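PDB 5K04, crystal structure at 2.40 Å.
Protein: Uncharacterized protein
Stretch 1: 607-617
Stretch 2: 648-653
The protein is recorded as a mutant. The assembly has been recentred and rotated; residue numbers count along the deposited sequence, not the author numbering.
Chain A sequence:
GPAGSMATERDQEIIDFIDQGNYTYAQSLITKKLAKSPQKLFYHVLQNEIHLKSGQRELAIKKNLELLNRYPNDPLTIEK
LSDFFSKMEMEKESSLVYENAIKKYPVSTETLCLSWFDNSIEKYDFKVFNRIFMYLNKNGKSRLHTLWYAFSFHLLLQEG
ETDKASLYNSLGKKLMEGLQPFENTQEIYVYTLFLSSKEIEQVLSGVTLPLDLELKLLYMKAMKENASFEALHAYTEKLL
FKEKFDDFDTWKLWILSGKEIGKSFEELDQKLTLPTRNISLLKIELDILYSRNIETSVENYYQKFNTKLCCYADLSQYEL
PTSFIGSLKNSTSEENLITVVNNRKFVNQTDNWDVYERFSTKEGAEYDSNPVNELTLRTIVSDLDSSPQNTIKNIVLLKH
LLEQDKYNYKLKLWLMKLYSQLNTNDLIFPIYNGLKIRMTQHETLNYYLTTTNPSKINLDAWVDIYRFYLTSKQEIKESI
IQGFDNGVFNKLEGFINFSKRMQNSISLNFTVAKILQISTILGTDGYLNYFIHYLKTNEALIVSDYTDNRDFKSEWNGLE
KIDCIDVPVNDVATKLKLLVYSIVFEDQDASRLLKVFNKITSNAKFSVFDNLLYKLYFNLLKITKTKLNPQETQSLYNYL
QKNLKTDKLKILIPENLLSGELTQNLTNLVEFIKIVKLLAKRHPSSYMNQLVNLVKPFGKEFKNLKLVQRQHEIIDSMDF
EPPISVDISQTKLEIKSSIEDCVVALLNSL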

# COMPACT_ATOMS: atom_id res chain seq x y z
N SER A 607 15.13 -14.82 -17.58
CA SER A 607 16.52 -15.08 -17.95
C SER A 607 16.72 -16.55 -18.33
O SER A 607 15.92 -17.43 -17.99
CB SER A 607 17.45 -14.74 -16.79
OG SER A 607 17.29 -15.67 -15.72
N VAL A 608 17.83 -16.81 -19.03
CA VAL A 608 18.15 -18.18 -19.43
C VAL A 608 18.13 -19.10 -18.23
O VAL A 608 17.50 -20.17 -18.24
CB VAL A 608 19.50 -18.25 -20.16
CG1 VAL A 608 19.77 -19.65 -20.64
CG2 VAL A 608 19.54 -17.29 -21.35
N PHE A 609 18.78 -18.68 -17.14
CA PHE A 609 18.90 -19.56 -15.98
C PHE A 609 17.54 -19.82 -15.34
O PHE A 609 17.23 -20.96 -14.98
CB PHE A 609 19.86 -19.01 -14.94
CG PHE A 609 19.93 -19.88 -13.72
CD1 PHE A 609 20.46 -21.17 -13.81
CD2 PHE A 609 19.44 -19.45 -12.50
CE1 PHE A 609 20.51 -22.00 -12.71
CE2 PHE A 609 19.50 -20.28 -11.38
CZ PHE A 609 20.03 -21.55 -11.49
N ASP A 610 16.73 -18.77 -15.18
CA ASP A 610 15.41 -18.95 -14.58
C ASP A 610 14.52 -19.85 -15.44
O ASP A 610 13.74 -20.63 -14.89
CB ASP A 610 14.75 -17.60 -14.32
CG ASP A 610 15.10 -17.03 -12.94
OD1 ASP A 610 15.53 -17.81 -12.06
OD2 ASP A 610 14.93 -15.81 -12.73
N ASN A 611 14.64 -19.77 -16.77
CA ASN A 611 13.88 -20.69 -17.62
C ASN A 611 14.30 -22.14 -17.37
O ASN A 611 13.46 -23.04 -17.33
CB ASN A 611 14.04 -20.31 -19.10
CG ASN A 611 12.96 -19.31 -19.57
OD1 ASN A 611 11.82 -19.32 -19.09
ND2 ASN A 611 13.32 -18.44 -20.50
N LEU A 612 15.60 -22.38 -17.17
CA LEU A 612 16.07 -23.73 -16.86
C LEU A 612 15.62 -24.16 -15.46
O LEU A 612 15.15 -25.29 -15.28
CB LEU A 612 17.59 -23.78 -16.97
CG LEU A 612 18.31 -25.03 -16.46
CD1 LEU A 612 18.03 -26.21 -17.37
CD2 LEU A 612 19.82 -24.76 -16.39
N LEU A 613 15.74 -23.27 -14.48
CA LEU A 613 15.35 -23.58 -13.11
C LEU A 613 13.93 -24.11 -13.03
O LEU A 613 13.66 -25.12 -12.37
CB LEU A 613 15.50 -22.32 -12.24
CG LEU A 613 15.20 -22.50 -10.73
CD1 LEU A 613 16.19 -23.46 -10.07
CD2 LEU A 613 15.15 -21.16 -9.98
N TYR A 614 12.99 -23.42 -13.69
CA TYR A 614 11.59 -23.78 -13.53
C TYR A 614 11.20 -24.96 -14.40
O TYR A 614 10.25 -25.68 -14.06
CB TYR A 614 10.71 -22.55 -13.79
CG TYR A 614 10.89 -21.57 -12.66
CD1 TYR A 614 10.48 -21.91 -11.36
CD2 TYR A 614 11.53 -20.34 -12.85
CE1 TYR A 614 10.69 -21.04 -10.28
CE2 TYR A 614 11.74 -19.46 -11.78
CZ TYR A 614 11.32 -19.82 -10.50
OH TYR A 614 11.52 -18.94 -9.45
N LYS A 615 11.93 -25.19 -15.49
CA LYS A 615 11.81 -26.46 -16.19
C LYS A 615 12.33 -27.61 -15.31
O LYS A 615 11.67 -28.65 -15.19
CB LYS A 615 12.57 -26.39 -17.52
CG LYS A 615 12.45 -27.65 -18.36
CD LYS A 615 13.02 -27.42 -19.77
CE LYS A 615 13.08 -28.71 -20.59
NZ LYS A 615 11.75 -29.27 -20.94
N LEU A 616 13.49 -27.43 -14.68
CA LEU A 616 13.97 -28.41 -13.71
C LEU A 616 12.92 -28.67 -12.64
O LEU A 616 12.58 -29.82 -12.37
CB LEU A 616 15.28 -27.93 -13.08
CG LEU A 616 16.53 -27.85 -13.99
CD1 LEU A 616 17.78 -27.45 -13.21
CD2 LEU A 616 16.77 -29.15 -14.75
N TYR A 617 12.36 -27.60 -12.06
CA TYR A 617 11.31 -27.76 -11.05
C TYR A 617 10.14 -28.57 -11.61
O TYR A 617 9.71 -29.55 -11.01
CB TYR A 617 10.83 -26.41 -10.55
CG TYR A 617 11.51 -25.90 -9.29
CD1 TYR A 617 11.45 -26.61 -8.09
CD2 TYR A 617 12.16 -24.67 -9.28
CE1 TYR A 617 12.05 -26.11 -6.92
CE2 TYR A 617 12.75 -24.16 -8.13
CZ TYR A 617 12.71 -24.89 -6.95
OH TYR A 617 13.32 -24.38 -5.83
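Stretch 2 (648-653) KLKILI

Stretch 2 (648-653) lies against the N-terminal turns of the helix in stretch 1 mainly through apolar side chains; no hydrogen bond crosses between them, and 322 Å² is buried in all. Stretch 1 is helical from Val 608 onward. Ser 607 precedes it as N-cap: with chi1 p (70°), its OG accepts a hydrogen bond from Asp 610 N at 3.2 Å. Stretch 2 continues a helix that begins earlier in the chain, followed by a 3-10 segment at 650-652, where Leu 652 N bonds to Leu 649 O (2.9 Å) and Ile 653 N to Lys 650 O (2.8 Å). Stretch 2 runs obliquely back against the direction of the stretch 1 helix, Leu 649 lying by Leu 612 and Leu 616 and Ile 651 by Val 608. The backbones come nearest at Phe 609 and Leu 652, whose CA atoms are 5.5 Å apart.

Phe 609 is the centre of the contact. Its CA-to-CB bond points toward stretch 2, and chi1 t (177°) with chi2 66° sets the ring so that Leu 652 CB sits over one face, 3.5 Å from the centroid of the Phe 609 ring and 5° off the normal, a CH-pi contact. Leu 649 CD2 meets the ring edge, 4.1 Å from Phe 609 CE1.

Leu 649 starts sideways, but m/t rotamers bring its end nearer the helix: its CD2 also lies 4.0 Å from Leu 612 CD2 and 4.2 Å from Leu 616 CD1. One methyl thus touches three residues spaced along the helix. The CA-to-CB bonds of Leu 612 (t/p) and Leu 616 (m/t) point toward stretch 2.

The CA-to-CB bond of Ile 651 points toward the helix, with chi1 p and chi2 t; its CD1 reaches Val 608 CG1 at 3.8 Å, Phe 609 CA at 4.0 Å and Leu 612 CD2 at 4.3 Å. Lys 650, between Leu 649 and Ile 651, has its CA-to-CB bond pointing away and remains exposed.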

# COMPACT_ATOMS: atom_id res chain seq x y z
N LYS A 648 26.60 -27.21 -16.55
CA LYS A 648 25.38 -26.64 -17.11
C LYS A 648 24.85 -25.48 -16.28
O LYS A 648 24.30 -24.52 -16.84
CB LYS A 648 24.29 -27.71 -17.23
CG LYS A 648 24.61 -28.83 -18.21
CD LYS A 648 24.74 -28.29 -19.63
CE LYS A 648 25.03 -29.40 -20.62
NZ LYS A 648 24.95 -28.87 -22.01
N LEU A 649 24.98 -25.56 -14.96
CA LEU A 649 24.38 -24.58 -14.07
C LEU A 649 25.21 -23.31 -13.90
O LEU A 649 24.69 -22.33 -13.39
CB LEU A 649 24.11 -25.22 -12.70
CG LEU A 649 23.12 -26.38 -12.72
CD1 LEU A 649 23.14 -27.13 -11.40
CD2 LEU A 649 21.71 -25.91 -13.05
N LYS A 650 26.49 -23.33 -14.32
CA LYS A 650 27.37 -22.16 -14.32
C LYS A 650 26.76 -20.95 -15.00
O LYS A 650 27.19 -19.82 -14.74
CB LYS A 650 28.68 -22.45 -15.07
CG LYS A 650 29.73 -23.18 -14.32
CD LYS A 650 30.98 -23.36 -15.18
CE LYS A 650 30.63 -23.93 -16.56
NZ LYS A 650 31.85 -24.33 -17.36
N ILE A 651 25.80 -21.15 -15.90
CA ILE A 651 25.16 -20.03 -16.58
C ILE A 651 24.40 -19.15 -15.61
O ILE A 651 23.94 -18.07 -15.99
CB ILE A 651 24.22 -20.52 -17.70
CG1 ILE A 651 23.10 -21.40 -17.13
CG2 ILE A 651 25.00 -21.28 -18.75
CD1 ILE A 651 21.86 -21.38 -17.99
N LEU A 652 24.20 -19.61 -14.38
CA LEU A 652 23.66 -18.73 -13.34
C LEU A 652 24.65 -17.64 -12.97
O LEU A 652 24.25 -16.61 -12.41
CB LEU A 652 23.28 -19.55 -12.10
CG LEU A 652 24.41 -20.08 -11.20
CD1 LEU A 652 24.88 -19.06 -10.14
CD2 LEU A 652 23.99 -21.38 -10.53
N ILE A 653 25.93 -17.83 -13.28
CA ILE A 653 26.97 -16.86 -12.96
C ILE A 653 26.98 -15.76 -14.01
O ILE A 653 27.22 -16.03 -15.20
CB ILE A 653 28.34 -17.53 -12.84
CG1 ILE A 653 28.31 -18.59 -11.75
CG2 ILE A 653 29.41 -16.48 -12.53
CD1 ILE A 653 29.63 -19.34 -11.62